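Local coordinates for protein GphF Dehydratase 1 (Archangium violaceum, PDB 6MBF) that probably dehydrates, and may also isomerise and epimerise, intermediates of a polyketide synthase that makes gephyronic acid, at residues Pro21-Asp33 / Leu87-Asp101. Residues are numbered along the deposited sequence; the frame is centred on the assembly and turned at random.
Sequences PGARCFTGTVSSD and LRAGAPARLRLRSED
Arg-94 reaches diagonally to Thr-27 across an antiparallel strand pair, 23-30 beside 93-100, in the N-terminal half of the dehydratase. Paired backbone bonds join Arg-24 to Ser-99, Phe-26 to Leu-97, Gly-28 to Leu-95 and Val-30 to Ala-93. The pairing shows how an antiparallel ladder can give its two faces different chemistry. On one, Phe-26 and Leu-97 lie side by side, ring CD2 4.2 Å from leucine CD2, against helix 52-65; farther along, Val-30 meets Leu-95 nearly at right angles, with CG1 3.9 Å from CD1. The face of Thr-27, Thr-29, Arg-94 and Arg-96 is more polar. Arg-94, bent at chi2 and chi3 (-58° and -49°), curls across to strand 23-30, where NH2 makes a weak, bent bond to Thr-27 OG1 (2.8 Å) and NE a weak, long but straight one to Gly-28 O, at the guanidinium edge. Thr-27 OG1 donates in turn to Leu-95 O (3.1 Å), which also accepts from Gly-28 N. Beyond the strands, Gly-90 N, in the type II turn 88-91, donates to Ser-32 OG (2.8 Å). Strands 14-15 and 103-109 flank the pair, extending the antiparallel sheet that wraps helix 52-65 in the N-terminal hotdog of a double-hotdog dehydratase.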
# COMPACT_ATOMS: atom_id res chain seq x y z
N PRO A 21 1.39 30.28 -2.60
CA PRO A 21 2.27 30.14 -3.77
C PRO A 21 3.23 28.96 -3.66
O PRO A 21 4.01 28.86 -2.71
CB PRO A 21 3.03 31.47 -3.79
CG PRO A 21 2.02 32.44 -3.26
CD PRO A 21 1.28 31.69 -2.17
N GLY A 22 3.16 28.04 -4.62
CA GLY A 22 4.02 26.88 -4.63
C GLY A 22 3.55 25.72 -3.78
O GLY A 22 4.22 24.68 -3.75
N ALA A 23 2.43 25.86 -3.09
CA ALA A 23 1.89 24.80 -2.23
C ALA A 23 0.69 24.19 -2.92
O ALA A 23 -0.29 24.88 -3.21
CB ALA A 23 1.51 25.35 -0.86
N ARG A 24 0.75 22.88 -3.16
CA ARG A 24 -0.32 22.16 -3.84
C ARG A 24 -1.12 21.36 -2.82
O ARG A 24 -0.59 20.92 -1.80
CB ARG A 24 0.25 21.22 -4.90
CG ARG A 24 1.39 21.81 -5.71
CD ARG A 24 0.89 22.79 -6.74
NE ARG A 24 1.81 22.93 -7.87
CZ ARG A 24 2.66 23.94 -8.04
NH1 ARG A 24 2.70 24.92 -7.15
NH2 ARG A 24 3.45 23.97 -9.11
N CYS A 25 -2.39 21.13 -3.13
CA CYS A 25 -3.25 20.44 -2.18
C CYS A 25 -4.37 19.70 -2.89
O CYS A 25 -5.01 20.23 -3.80
CB CYS A 25 -3.83 21.43 -1.16
SG CYS A 25 -4.85 20.66 0.14
N PHE A 26 -4.60 18.46 -2.45
CA PHE A 26 -5.76 17.67 -2.84
C PHE A 26 -6.60 17.41 -1.59
O PHE A 26 -6.06 17.26 -0.49
CB PHE A 26 -5.37 16.31 -3.46
CG PHE A 26 -4.54 16.42 -4.72
CD1 PHE A 26 -5.14 16.37 -5.98
CD2 PHE A 26 -3.16 16.53 -4.65
CE1 PHE A 26 -4.37 16.45 -7.13
CE2 PHE A 26 -2.39 16.62 -5.80
CZ PHE A 26 -3.00 16.57 -7.04
N THR A 27 -7.91 17.35 -1.76
CA THR A 27 -8.75 16.97 -0.63
C THR A 27 -9.95 16.17 -1.11
O THR A 27 -10.45 16.36 -2.22
CB THR A 27 -9.20 18.19 0.17
OG1 THR A 27 -9.78 17.76 1.41
CG2 THR A 27 -10.24 18.98 -0.61
N GLY A 28 -10.41 15.28 -0.24
CA GLY A 28 -11.59 14.50 -0.54
C GLY A 28 -12.15 13.95 0.75
O GLY A 28 -11.66 14.25 1.85
N THR A 29 -13.20 13.15 0.61
CA THR A 29 -13.84 12.47 1.72
C THR A 29 -13.88 10.98 1.44
O THR A 29 -14.20 10.57 0.32
CB THR A 29 -15.27 13.00 1.94
OG1 THR A 29 -15.21 14.39 2.30
CG2 THR A 29 -15.96 12.23 3.04
N VAL A 30 -13.53 10.18 2.44
CA VAL A 30 -13.64 8.73 2.34
C VAL A 30 -14.42 8.21 3.54
O VAL A 30 -14.62 8.91 4.53
CB VAL A 30 -12.26 8.04 2.26
CG1 VAL A 30 -11.46 8.55 1.04
CG2 VAL A 30 -11.49 8.26 3.55
N SER A 31 -14.86 6.96 3.44
CA SER A 31 -15.42 6.25 4.59
C SER A 31 -15.08 4.78 4.44
O SER A 31 -14.58 4.34 3.40
CB SER A 31 -16.93 6.43 4.69
OG SER A 31 -17.57 5.63 3.71
N SER A 32 -15.39 4.01 5.49
CA SER A 32 -15.21 2.57 5.42
C SER A 32 -16.05 1.94 4.31
O SER A 32 -15.80 0.79 3.93
CB SER A 32 -15.54 1.93 6.79
OG SER A 32 -16.92 2.04 7.13
N ASP A 33 -17.05 2.66 3.78
CA ASP A 33 -17.88 2.16 2.69
C ASP A 33 -17.40 2.58 1.31
O ASP A 33 -17.86 2.00 0.31
CB ASP A 33 -19.33 2.63 2.87
CG ASP A 33 -19.93 2.15 4.17
OD1 ASP A 33 -19.71 0.96 4.52
OD2 ASP A 33 -20.60 2.96 4.85
N LEU A 87 -11.01 4.40 11.15
CA LEU A 87 -12.34 4.80 10.72
C LEU A 87 -13.38 4.16 11.63
O LEU A 87 -13.25 2.99 12.01
CB LEU A 87 -12.61 4.36 9.27
CG LEU A 87 -11.68 4.94 8.20
CD1 LEU A 87 -11.98 4.25 6.87
CD2 LEU A 87 -11.83 6.46 8.09
N ARG A 88 -14.41 4.93 11.98
CA ARG A 88 -15.61 4.33 12.54
C ARG A 88 -16.56 4.00 11.39
O ARG A 88 -16.79 4.84 10.51
CB ARG A 88 -16.30 5.25 13.54
CG ARG A 88 -15.37 5.92 14.53
CD ARG A 88 -14.60 4.95 15.40
NE ARG A 88 -13.76 5.69 16.35
CZ ARG A 88 -12.80 5.14 17.09
NH1 ARG A 88 -12.55 3.84 17.01
NH2 ARG A 88 -12.08 5.90 17.91
N ALA A 89 -17.08 2.77 11.38
CA ALA A 89 -17.90 2.26 10.29
C ALA A 89 -18.91 3.29 9.81
O ALA A 89 -19.72 3.80 10.59
CB ALA A 89 -18.62 0.99 10.74
N GLY A 90 -18.84 3.62 8.51
CA GLY A 90 -19.79 4.52 7.90
C GLY A 90 -19.58 6.00 8.16
O GLY A 90 -20.20 6.82 7.46
N ALA A 91 -18.74 6.38 9.12
CA ALA A 91 -18.53 7.80 9.40
C ALA A 91 -17.48 8.38 8.45
O ALA A 91 -16.36 7.87 8.40
CB ALA A 91 -18.09 8.01 10.84
N PRO A 92 -17.81 9.42 7.69
CA PRO A 92 -16.83 9.98 6.75
C PRO A 92 -15.65 10.64 7.45
O PRO A 92 -15.75 11.15 8.57
CB PRO A 92 -17.65 11.00 5.96
CG PRO A 92 -18.75 11.40 6.90
CD PRO A 92 -19.09 10.13 7.65
N ALA A 93 -14.51 10.62 6.76
CA ALA A 93 -13.31 11.31 7.17
C ALA A 93 -12.79 12.13 6.00
O ALA A 93 -12.76 11.66 4.87
CB ALA A 93 -12.22 10.34 7.63
N ARG A 94 -12.39 13.37 6.29
CA ARG A 94 -11.70 14.19 5.30
C ARG A 94 -10.26 13.71 5.14
O ARG A 94 -9.58 13.45 6.13
CB ARG A 94 -11.70 15.66 5.74
CG ARG A 94 -13.07 16.27 5.94
CD ARG A 94 -13.92 16.18 4.68
NE ARG A 94 -13.20 16.66 3.51
CZ ARG A 94 -13.16 17.92 3.12
NH1 ARG A 94 -13.79 18.86 3.82
NH2 ARG A 94 -12.48 18.26 2.03
N LEU A 95 -9.81 13.60 3.89
CA LEU A 95 -8.44 13.24 3.56
C LEU A 95 -7.79 14.40 2.81
O LEU A 95 -8.44 15.06 2.00
CB LEU A 95 -8.36 12.00 2.69
CG LEU A 95 -8.40 10.61 3.31
CD1 LEU A 95 -7.96 9.61 2.25
CD2 LEU A 95 -7.51 10.52 4.53
N ARG A 96 -6.50 14.62 3.07
CA ARG A 96 -5.79 15.73 2.45
C ARG A 96 -4.37 15.29 2.13
O ARG A 96 -3.69 14.73 3.00
CB ARG A 96 -5.77 16.94 3.38
CG ARG A 96 -5.01 18.16 2.85
CD ARG A 96 -4.96 19.27 3.90
NE ARG A 96 -4.00 18.97 4.96
CZ ARG A 96 -3.92 19.64 6.11
NH1 ARG A 96 -4.74 20.65 6.36
NH2 ARG A 96 -3.02 19.28 7.02
N LEU A 97 -3.93 15.53 0.90
CA LEU A 97 -2.53 15.42 0.54
C LEU A 97 -2.05 16.82 0.16
O LEU A 97 -2.61 17.43 -0.75
CB LEU A 97 -2.30 14.43 -0.59
CG LEU A 97 -0.83 14.16 -0.97
CD1 LEU A 97 -0.67 12.74 -1.55
CD2 LEU A 97 -0.24 15.19 -1.95
N ARG A 98 -1.03 17.30 0.85
CA ARG A 98 -0.44 18.59 0.53
C ARG A 98 1.01 18.37 0.12
O ARG A 98 1.68 17.44 0.58
CB ARG A 98 -0.53 19.56 1.72
CG ARG A 98 0.34 19.20 2.91
CD ARG A 98 0.03 20.11 4.10
NE ARG A 98 1.01 19.94 5.17
CZ ARG A 98 0.86 20.45 6.39
NH1 ARG A 98 -0.22 21.16 6.67
NH2 ARG A 98 1.79 20.26 7.32
N SER A 99 1.49 19.23 -0.76
CA SER A 99 2.81 19.06 -1.36
C SER A 99 3.46 20.42 -1.54
O SER A 99 2.78 21.40 -1.87
CB SER A 99 2.71 18.35 -2.71
OG SER A 99 4.00 18.15 -3.27
N GLU A 100 4.76 20.48 -1.28
CA GLU A 100 5.57 21.62 -1.70
C GLU A 100 6.91 21.08 -2.14
O GLU A 100 7.49 20.21 -1.47
CB GLU A 100 5.72 22.67 -0.59
CG GLU A 100 6.21 22.17 0.74
CD GLU A 100 6.45 23.30 1.72
OE1 GLU A 100 7.53 23.33 2.34
OE2 GLU A 100 5.56 24.17 1.87
N ASP A 101 7.39 21.56 -3.28
CA ASP A 101 8.59 21.03 -3.92
C ASP A 101 8.33 19.54 -4.15
O ASP A 101 7.29 19.18 -4.72
CB ASP A 101 9.81 21.37 -3.08
CG ASP A 101 10.04 22.87 -2.97
OD1 ASP A 101 9.77 23.57 -3.97
OD2 ASP A 101 10.47 23.33 -1.90
O HOH W 1 -15.92 5.28 7.94